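Local atomic coordinates of 2-Keto-3-deoxy-(6-phospho-)gluconate aldolase (Thermoproteus tenax, PDB entry 2R91), a protein that is an aldolase of the dihydrodipicolinate synthetase family, built on a TIM barrel and found in an assembly of four chains. Residues H24-D34 with A198-R209; L226-A234 with L273-L284. One frame throughout, in Å; residues are numbered along the deposited sequence.

Interaction 1: H24-D34 with A198-R209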
loop_
_atom_site.group_PDB
_atom_site.type_symbol
_atom_site.label_atom_id
_atom_site.label_comp_id
_atom_site.label_asym_id
_atom_site.label_seq_id
_atom_site.Cartn_x
_atom_site.Cartn_y
_atom_site.Cartn_z
ATOM N N HIS A 24 1.513 -29.805 24.716
ATOM C CA HIS A 24 2.164 -29.109 23.569
ATOM C C HIS A 24 3.333 -28.254 24.052
ATOM O O HIS A 24 4.434 -28.363 23.558
ATOM C CB HIS A 24 1.131 -28.239 22.835
ATOM C CG HIS A 24 1.711 -27.441 21.690
ATOM N ND1 HIS A 24 2.369 -28.036 20.633
ATOM C CD2 HIS A 24 1.713 -26.107 21.435
ATOM C CE1 HIS A 24 2.763 -27.095 19.778
ATOM N NE2 HIS A 24 2.377 -25.920 20.240
ATOM N N VAL A 25 3.119 -27.414 25.059
ATOM C CA VAL A 25 4.214 -26.592 25.569
ATOM C C VAL A 25 5.417 -27.419 26.062
ATOM O O VAL A 25 6.582 -27.091 25.800
ATOM C CB VAL A 25 3.739 -25.645 26.674
ATOM C CG1 VAL A 25 4.941 -25.085 27.430
ATOM C CG2 VAL A 25 2.867 -24.500 26.086
ATOM N N LYS A 26 5.137 -28.501 26.779
ATOM C CA LYS A 26 6.211 -29.313 27.323
ATOM C C LYS A 26 6.980 -30.034 26.205
ATOM O O LYS A 26 8.199 -30.182 26.282
ATOM C CB LYS A 26 5.648 -30.296 28.354
ATOM C CG LYS A 26 5.167 -29.567 29.642
ATOM C CD LYS A 26 4.240 -30.479 30.489
ATOM C CE LYS A 26 3.490 -29.689 31.576
ATOM N NZ LYS A 26 2.391 -30.531 32.174
ATOM N N ASN A 27 6.267 -30.474 25.172
ATOM C CA ASN A 27 6.949 -31.030 23.994
ATOM C C ASN A 27 7.875 -30.014 23.319
ATOM O O ASN A 27 9.079 -30.248 23.134
ATOM C CB ASN A 27 5.945 -31.558 22.967
ATOM C CG ASN A 27 6.634 -32.079 21.707
ATOM O OD1 ASN A 27 7.429 -33.013 21.784
ATOM N ND2 ASN A 27 6.366 -31.454 20.555
ATOM N N ILE A 28 7.344 -28.853 22.958
ATOM C CA ILE A 28 8.191 -27.947 22.175
ATOM C C ILE A 28 9.352 -27.384 22.992
ATOM O O ILE A 28 10.431 -27.140 22.467
ATOM C CB ILE A 28 7.356 -26.853 21.440
ATOM C CG1 ILE A 28 6.836 -25.788 22.429
ATOM C CG2 ILE A 28 6.210 -27.523 20.657
ATOM C CD1 ILE A 28 5.828 -24.758 21.785
ATOM N N THR A 29 9.168 -27.177 24.292
ATOM C CA THR A 29 10.302 -26.697 25.088
ATOM C C THR A 29 11.357 -27.820 25.243
ATOM O O THR A 29 12.536 -27.540 25.411
ATOM C CB THR A 29 9.881 -26.142 26.485
ATOM O OG1 THR A 29 9.133 -27.141 27.163
ATOM C CG2 THR A 29 8.990 -24.887 26.342
ATOM N N SER A 30 10.944 -29.080 25.164
ATOM C CA SER A 30 11.921 -30.166 25.155
ATOM C C SER A 30 12.757 -30.219 23.858
ATOM O O SER A 30 13.842 -30.816 23.821
ATOM C CB SER A 30 11.260 -31.517 25.392
ATOM O OG SER A 30 10.701 -32.035 24.191
ATOM N N LYS A 31 12.235 -29.600 22.799
ATOM C CA LYS A 31 12.839 -29.666 21.480
ATOM C C LYS A 31 13.528 -28.381 21.077
ATOM O O LYS A 31 13.840 -28.196 19.902
ATOM C CB LYS A 31 11.794 -30.068 20.441
ATOM C CG LYS A 31 11.357 -31.513 20.602
ATOM C CD LYS A 31 10.529 -32.012 19.453
ATOM C CE LYS A 31 10.053 -33.410 19.718
ATOM N NZ LYS A 31 9.356 -33.975 18.541
ATOM N N GLY A 32 13.778 -27.493 22.037
ATOM C CA GLY A 32 14.568 -26.294 21.757
ATOM C C GLY A 32 13.921 -24.921 21.955
ATOM O O GLY A 32 14.588 -23.889 21.822
ATOM N N VAL A 33 12.625 -24.884 22.230
ATOM C CA VAL A 33 11.984 -23.597 22.520
ATOM C C VAL A 33 12.466 -23.123 23.903
ATOM O O VAL A 33 12.339 -23.855 24.893
ATOM C CB VAL A 33 10.440 -23.671 22.479
ATOM C CG1 VAL A 33 9.817 -22.325 22.915
ATOM C CG2 VAL A 33 9.957 -24.070 21.058
ATOM N N ASP A 34 13.012 -21.917 23.938
ATOM C CA ASP A 34 13.565 -21.315 25.151
ATOM C C ASP A 34 12.508 -20.566 25.972
ATOM O O ASP A 34 12.576 -20.549 27.212
ATOM C CB ASP A 34 14.686 -20.345 24.792
ATOM C CG ASP A 34 15.867 -21.043 24.100
ATOM O OD1 ASP A 34 16.432 -21.976 24.723
ATOM O OD2 ASP A 34 16.203 -20.689 22.932
ATOM N N ALA A 198 7.873 -22.509 15.444
ATOM C CA ALA A 198 8.314 -23.162 16.689
ATOM C C ALA A 198 7.214 -24.042 17.286
ATOM O O ALA A 198 7.498 -24.908 18.106
ATOM C CB ALA A 198 8.833 -22.152 17.712
ATOM N N ASN A 199 5.967 -23.826 16.881
ATOM C CA ASN A 199 4.904 -24.735 17.291
ATOM C C ASN A 199 5.037 -26.130 16.704
ATOM O O ASN A 199 4.817 -27.112 17.395
ATOM C CB ASN A 199 3.519 -24.197 16.922
ATOM C CG ASN A 199 3.101 -23.069 17.820
ATOM O OD1 ASN A 199 2.708 -23.303 18.967
ATOM N ND2 ASN A 199 3.238 -21.837 17.334
ATOM N N TYR A 200 5.318 -26.207 15.398
ATOM C CA TYR A 200 5.251 -27.501 14.705
ATOM C C TYR A 200 6.600 -28.097 14.351
ATOM O O TYR A 200 6.693 -29.307 14.205
ATOM C CB TYR A 200 4.340 -27.434 13.469
ATOM C CG TYR A 200 4.578 -26.262 12.513
ATOM C CD1 TYR A 200 5.487 -26.362 11.459
ATOM C CD2 TYR A 200 3.819 -25.089 12.616
ATOM C CE1 TYR A 200 5.670 -25.286 10.557
ATOM C CE2 TYR A 200 3.989 -24.025 11.735
ATOM C CZ TYR A 200 4.910 -24.141 10.693
ATOM O OH TYR A 200 5.082 -23.085 9.821
ATOM N N LEU A 201 7.632 -27.265 14.211
ATOM C CA LEU A 201 8.981 -27.748 13.886
ATOM C C LEU A 201 10.074 -27.058 14.679
ATOM O O LEU A 201 11.036 -26.519 14.107
ATOM C CB LEU A 201 9.270 -27.639 12.351
ATOM C CG LEU A 201 8.608 -28.746 11.548
ATOM C CD1 LEU A 201 8.544 -28.400 10.035
ATOM C CD2 LEU A 201 9.344 -30.081 11.803
ATOM N N PRO A 202 9.965 -27.095 16.028
ATOM C CA PRO A 202 11.000 -26.470 16.850
ATOM C C PRO A 202 12.372 -27.077 16.550
ATOM O O PRO A 202 13.369 -26.376 16.619
ATOM C CB PRO A 202 10.558 -26.831 18.306
ATOM C CG PRO A 202 9.644 -28.033 18.161
ATOM C CD PRO A 202 8.904 -27.719 16.846
ATOM N N GLU A 203 12.416 -28.376 16.252
ATOM C CA GLU A 203 13.706 -29.032 16.006
ATOM C C GLU A 203 14.352 -28.508 14.724
ATOM O O GLU A 203 15.555 -28.500 14.610
ATOM C CB GLU A 203 13.585 -30.557 15.978
ATOM C CG GLU A 203 12.629 -31.162 14.928
ATOM C CD GLU A 203 11.156 -31.267 15.407
ATOM O OE1 GLU A 203 10.555 -30.257 15.739
ATOM O OE2 GLU A 203 10.598 -32.380 15.455
ATOM N N LEU A 204 13.538 -28.069 13.764
ATOM C CA LEU A 204 14.064 -27.410 12.555
ATOM C C LEU A 204 14.672 -26.049 12.877
ATOM O O LEU A 204 15.754 -25.690 12.375
ATOM C CB LEU A 204 12.974 -27.299 11.475
ATOM C CG LEU A 204 13.364 -26.867 10.030
ATOM C CD1 LEU A 204 12.243 -27.113 9.045
ATOM C CD2 LEU A 204 13.687 -25.402 9.964
ATOM N N LEU A 205 13.999 -25.260 13.721
ATOM C CA LEU A 205 14.523 -23.945 14.078
ATOM C C LEU A 205 15.834 -24.103 14.840
ATOM O O LEU A 205 16.755 -23.324 14.665
ATOM C CB LEU A 205 13.509 -23.146 14.935
ATOM C CG LEU A 205 12.110 -22.900 14.346
ATOM C CD1 LEU A 205 11.412 -21.791 15.176
ATOM C CD2 LEU A 205 12.175 -22.499 12.858
ATOM N N ALA A 206 15.886 -25.097 15.724
ATOM C CA ALA A 206 17.109 -25.379 16.497
ATOM C C ALA A 206 18.213 -25.827 15.537
ATOM O O ALA A 206 19.357 -25.443 15.700
ATOM C CB ALA A 206 16.837 -26.463 17.568
ATOM N N GLY A 207 17.855 -26.631 14.545
ATOM C CA GLY A 207 18.817 -27.023 13.494
ATOM C C GLY A 207 19.368 -25.814 12.750
ATOM O O GLY A 207 20.577 -25.719 12.509
ATOM N N ILE A 208 18.501 -24.861 12.413
ATOM C CA ILE A 208 18.987 -23.626 11.775
ATOM C C ILE A 208 19.938 -22.867 12.682
ATOM O O ILE A 208 21.003 -22.419 12.250
ATOM C CB ILE A 208 17.818 -22.704 11.353
ATOM C CG1 ILE A 208 16.970 -23.405 10.283
ATOM C CG2 ILE A 208 18.357 -21.334 10.876
ATOM C CD1 ILE A 208 15.747 -22.577 9.805
ATOM N N ARG A 209 19.546 -22.680 13.945
ATOM C CA ARG A 209 20.391 -21.952 14.901
ATOM C C ARG A 209 21.774 -22.628 15.067
ATOM O O ARG A 209 22.815 -21.951 15.087
ATOM C CB ARG A 209 19.697 -21.886 16.288
ATOM C CG ARG A 209 20.425 -20.959 17.262
ATOM C CD ARG A 209 19.685 -20.820 18.625
ATOM N NE ARG A 209 19.521 -22.133 19.253
ATOM C CZ ARG A 209 18.766 -22.371 20.327
ATOM N NH1 ARG A 209 18.076 -21.380 20.887
ATOM N NH2 ARG A 209 18.662 -23.612 20.789
#

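Interaction 2: L226-A234 with L273-L284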
loop_
_atom_site.group_PDB
_atom_site.type_symbol
_atom_site.label_atom_id
_atom_site.label_comp_id
_atom_site.label_asym_id
_atom_site.label_seq_id
_atom_site.Cartn_x
_atom_site.Cartn_y
_atom_site.Cartn_z
ATOM N N LEU A 226 13.340 -25.256 3.123
ATOM C CA LEU A 226 12.397 -26.335 3.416
ATOM C C LEU A 226 11.212 -25.832 4.255
ATOM O O LEU A 226 10.059 -26.159 3.990
ATOM C CB LEU A 226 13.116 -27.444 4.171
ATOM C CG LEU A 226 12.450 -28.799 4.086
ATOM C CD1 LEU A 226 12.529 -29.344 2.579
ATOM C CD2 LEU A 226 13.113 -29.747 5.059
ATOM N N LEU A 227 11.515 -25.048 5.279
ATOM C CA LEU A 227 10.472 -24.395 6.093
ATOM C C LEU A 227 9.562 -23.491 5.257
ATOM O O LEU A 227 8.326 -23.537 5.395
ATOM C CB LEU A 227 11.126 -23.563 7.211
ATOM C CG LEU A 227 10.142 -22.727 8.081
ATOM C CD1 LEU A 227 9.056 -23.635 8.710
ATOM C CD2 LEU A 227 10.886 -21.919 9.151
ATOM N N ASP A 228 10.162 -22.662 4.390
ATOM C CA ASP A 228 9.384 -21.789 3.488
ATOM C C ASP A 228 8.353 -22.563 2.650
ATOM O O ASP A 228 7.215 -22.123 2.481
ATOM C CB ASP A 228 10.328 -20.985 2.571
ATOM C CG ASP A 228 11.207 -20.030 3.344
ATOM O OD1 ASP A 228 10.822 -19.659 4.486
ATOM O OD2 ASP A 228 12.261 -19.622 2.806
ATOM N N GLU A 229 8.743 -23.734 2.144
ATOM C CA GLU A 229 7.840 -24.548 1.328
ATOM C C GLU A 229 6.654 -25.008 2.151
ATOM O O GLU A 229 5.534 -25.072 1.667
ATOM C CB GLU A 229 8.556 -25.797 0.840
ATOM C CG GLU A 229 9.681 -25.522 -0.153
ATOM C CD GLU A 229 10.423 -26.810 -0.581
ATOM O OE1 GLU A 229 9.876 -27.952 -0.382
ATOM O OE2 GLU A 229 11.552 -26.657 -1.118
ATOM N N ILE A 230 6.921 -25.346 3.408
ATOM C CA ILE A 230 5.856 -25.817 4.314
ATOM C C ILE A 230 4.916 -24.666 4.641
ATOM O O ILE A 230 3.704 -24.795 4.530
ATOM C CB ILE A 230 6.475 -26.446 5.597
ATOM C CG1 ILE A 230 7.147 -27.793 5.257
ATOM C CG2 ILE A 230 5.382 -26.642 6.687
ATOM C CD1 ILE A 230 8.159 -28.294 6.329
ATOM N N VAL A 231 5.475 -23.529 5.036
ATOM C CA VAL A 231 4.679 -22.309 5.245
ATOM C C VAL A 231 3.797 -21.919 4.028
ATOM O O VAL A 231 2.591 -21.601 4.167
ATOM C CB VAL A 231 5.604 -21.135 5.619
ATOM C CG1 VAL A 231 4.842 -19.803 5.692
ATOM C CG2 VAL A 231 6.305 -21.443 6.972
ATOM N N GLU A 232 4.405 -21.956 2.844
ATOM C CA GLU A 232 3.706 -21.668 1.601
ATOM C C GLU A 232 2.486 -22.567 1.396
ATOM O O GLU A 232 1.422 -22.073 1.055
ATOM C CB GLU A 232 4.692 -21.750 0.413
ATOM C CG GLU A 232 5.505 -20.476 0.273
ATOM C CD GLU A 232 6.818 -20.644 -0.496
ATOM O OE1 GLU A 232 6.964 -21.622 -1.262
ATOM O OE2 GLU A 232 7.708 -19.767 -0.304
ATOM N N SER A 233 2.622 -23.872 1.610
ATOM C CA SER A 233 1.459 -24.757 1.471
ATOM C C SER A 233 0.362 -24.402 2.492
ATOM O O SER A 233 -0.830 -24.379 2.150
ATOM C CB SER A 233 1.833 -26.230 1.644
ATOM O OG SER A 233 2.722 -26.656 0.621
ATOM N N ALA A 234 0.780 -24.117 3.724
ATOM C CA ALA A 234 -0.159 -23.803 4.815
ATOM C C ALA A 234 -0.909 -22.497 4.572
ATOM O O ALA A 234 -2.085 -22.386 4.845
ATOM C CB ALA A 234 0.593 -23.754 6.156
ATOM N N LEU A 273 -3.464 -30.708 3.202
ATOM C CA LEU A 273 -2.223 -30.225 3.799
ATOM C C LEU A 273 -1.263 -31.340 4.129
ATOM O O LEU A 273 -0.064 -31.193 3.934
ATOM C CB LEU A 273 -2.533 -29.408 5.085
ATOM C CG LEU A 273 -1.357 -28.705 5.754
ATOM C CD1 LEU A 273 -0.732 -27.653 4.816
ATOM C CD2 LEU A 273 -1.844 -28.090 7.124
ATOM N N ARG A 274 -1.773 -32.455 4.646
ATOM C CA ARG A 274 -0.907 -33.582 4.996
ATOM C C ARG A 274 -0.130 -34.052 3.760
ATOM O O ARG A 274 1.066 -34.311 3.840
ATOM C CB ARG A 274 -1.700 -34.761 5.557
ATOM C CG ARG A 274 -2.369 -34.528 6.917
ATOM C CD ARG A 274 -3.464 -35.608 7.148
ATOM N NE ARG A 274 -4.347 -35.289 8.272
ATOM C CZ ARG A 274 -5.616 -35.682 8.374
ATOM N NH1 ARG A 274 -6.188 -36.387 7.388
ATOM N NH2 ARG A 274 -6.322 -35.349 9.469
ATOM N N ALA A 275 -0.806 -34.118 2.620
ATOM C CA ALA A 275 -0.149 -34.537 1.368
ATOM C C ALA A 275 0.803 -33.446 0.864
ATOM O O ALA A 275 1.898 -33.722 0.346
ATOM C CB ALA A 275 -1.205 -34.849 0.304
ATOM N N ALA A 276 0.389 -32.196 1.025
ATOM C CA ALA A 276 1.202 -31.061 0.581
ATOM C C ALA A 276 2.569 -30.987 1.245
ATOM O O ALA A 276 3.536 -30.535 0.628
ATOM C CB ALA A 276 0.458 -29.766 0.773
ATOM N N VAL A 277 2.680 -31.437 2.491
ATOM C CA VAL A 277 3.962 -31.297 3.187
ATOM C C VAL A 277 4.704 -32.639 3.326
ATOM O O VAL A 277 5.764 -32.701 3.941
ATOM C CB VAL A 277 3.791 -30.642 4.602
ATOM C CG1 VAL A 277 3.086 -29.273 4.494
ATOM C CG2 VAL A 277 3.046 -31.597 5.580
ATOM N N ALA A 278 4.128 -33.711 2.786
ATOM C CA ALA A 278 4.694 -35.046 2.978
ATOM C C ALA A 278 6.133 -35.159 2.438
ATOM O O ALA A 278 6.993 -35.768 3.066
ATOM C CB ALA A 278 3.786 -36.101 2.359
ATOM N N LYS A 279 6.382 -34.563 1.288
ATOM C CA LYS A 279 7.704 -34.553 0.690
ATOM C C LYS A 279 8.711 -33.791 1.571
ATOM O O LYS A 279 9.739 -34.360 1.977
ATOM C CB LYS A 279 7.619 -33.952 -0.708
ATOM C CG LYS A 279 8.928 -33.458 -1.275
ATOM C CD LYS A 279 9.800 -34.569 -1.761
ATOM C CE LYS A 279 10.759 -34.022 -2.811
ATOM N NZ LYS A 279 11.843 -34.993 -3.105
ATOM N N ALA A 280 8.410 -32.527 1.887
ATOM C CA ALA A 280 9.291 -31.746 2.761
ATOM C C ALA A 280 9.552 -32.489 4.057
ATOM O O ALA A 280 10.659 -32.470 4.584
ATOM C CB ALA A 280 8.709 -30.356 3.045
ATOM N N LYS A 281 8.533 -33.165 4.564
ATOM C CA LYS A 281 8.668 -33.916 5.797
ATOM C C LYS A 281 9.715 -35.025 5.690
ATOM O O LYS A 281 10.544 -35.203 6.597
ATOM C CB LYS A 281 7.335 -34.530 6.193
ATOM C CG LYS A 281 7.404 -35.266 7.487
ATOM C CD LYS A 281 6.031 -35.554 8.038
ATOM C CE LYS A 281 6.122 -36.493 9.229
ATOM N NZ LYS A 281 4.793 -37.120 9.558
ATOM N N SER A 282 9.657 -35.786 4.593
ATOM C CA SER A 282 10.579 -36.902 4.385
ATOM C C SER A 282 12.026 -36.409 4.275
ATOM O O SER A 282 12.948 -37.093 4.710
ATOM C CB SER A 282 10.177 -37.721 3.154
ATOM O OG SER A 282 10.440 -37.016 1.951
ATOM N N GLN A 283 12.207 -35.211 3.727
ATOM C CA GLN A 283 13.532 -34.598 3.579
ATOM C C GLN A 283 14.165 -34.138 4.895
ATOM O O GLN A 283 15.274 -33.581 4.886
ATOM C CB GLN A 283 13.471 -33.403 2.621
ATOM C CG GLN A 283 13.320 -33.750 1.149
ATOM C CD GLN A 283 13.085 -32.511 0.284
ATOM O OE1 GLN A 283 13.788 -32.285 -0.712
ATOM N NE2 GLN A 283 12.094 -31.699 0.661
ATOM N N LEU A 284 13.480 -34.363 6.015
ATOM C CA LEU A 284 13.917 -33.797 7.292
ATOM C C LEU A 284 14.784 -34.727 8.135
ATOM O O LEU A 284 14.319 -35.770 8.613
ATOM C CB LEU A 284 12.724 -33.274 8.102
ATOM C CG LEU A 284 12.284 -31.864 7.715
ATOM C CD1 LEU A 284 11.070 -31.429 8.501
ATOM C CD2 LEU A 284 13.435 -30.898 7.925
HETATM O O HOH W 1 4.992 -28.076 1.306
HETATM O O HOH W 2 10.602 -30.512 -1.009
#

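Interaction 1: H24-D34 with A198-R209
Lys31 lies along Pro202 and Glu203, just past the end of helix 18-30. Its CB rests on Pro202 CG at 3.7 Å. Extended beyond CG, the chain runs beside Glu203, pointing the same way, and CD passes 4.0 Å from Glu203 OE2. NZ forms a long salt bridge to the same oxygen (3.7 Å), while Gln251 is the stronger polar partner of both residues. Pro202 also packs against two apolar side chains, through CB on Val33 CG2 and through CG on Ile28 CB.

Near the C-terminal end of strand 2-6, His24 NE2 donates to Asn199 OD1 at 2.9 Å, almost straight (176°), and meets a lone pair of that oxygen in the amide plane. Ring and amide are nearly coplanar. With CG anti to the backbone N (chi1 177°), the His24 ring swings over to Asn199, and Tyr253 OH holds its ND1. Asn199 OD1 also accepts from Ile8 N, which further fixes the amide.

Near the strand's N-terminal end, Arg209 NH1 meets the syn lone pair of Asp34 OD2 in a 2.9 Å salt bridge, in the guanidinium plane; each group has a second partner, Met1 O and Ile3 N respectively. The first and last helices of the barrel thus meet over strand 2-6, the closure of a TIM barrel.

Interaction 2: L226-A234 with L273-L284
This is an antiparallel helix-helix contact on the outside of the barrel, where helix 217-237 runs against the C-terminal helices 267-276 and 278-282. The axes of segments 226-234 and 278-282 approach to 9.8 Å, with their directions 158° apart.

Ile230 and Ala280 form the middle of the seam. Ala280 CB sits against Ile230 CG1 at 3.7 Å, with CD1 of the same isoleucine close by. The other branch, CG2, lies anti to the backbone N (chi1 -71° for CG1) and reaches Val277 CG1 at 4.1 Å, the two side chains crossing at about a right angle. One turn earlier in helix 217-237, Leu226 also packs on Ala280, its CD1 4.0 Å from Ala280 CB. Beyond it, the fit against Gln283 and Leu284 is doubtful, since both are poorly ordered and some atoms are modelled too close.

Toward the other end, Leu273 CD1 touches Ala234 CA at 3.9 Å, while Ala276 CB packs on Ser233. Here a water spans the helices. It donates to Ala276 O (2.9 Å) and to Glu229 O, and it is also hydrogen-bonded to Ser233 OG (2.8 Å).

Direct contact is therefore almost wholly between small or branched apolar groups, so the helices are held mainly by burial of apolar surface, with the water satisfying Ala276 O and Glu229 O between them.

Interaction 1 closes along the chain before interaction 2 opens, and their centres lie about 17 Å apart. They are joined through consecutive helices: 202-213, the last helix of the barrel, is followed directly by 217-237. Leu201 meets Ile230 and Leu284, Leu205 packs on Leu227, and Tyr200 lies against Val231, so the two contacts form successive layers running outward from strand 2-6. Interaction 1 sits at the junction of the barrel's start and end, whereas interaction 2 adds the C-terminal helices outside it. Helix 239-251 touches both. The outer layer also reaches the quaternary structure, because Glu232 forms a salt bridge with Arg167 of a second subunit.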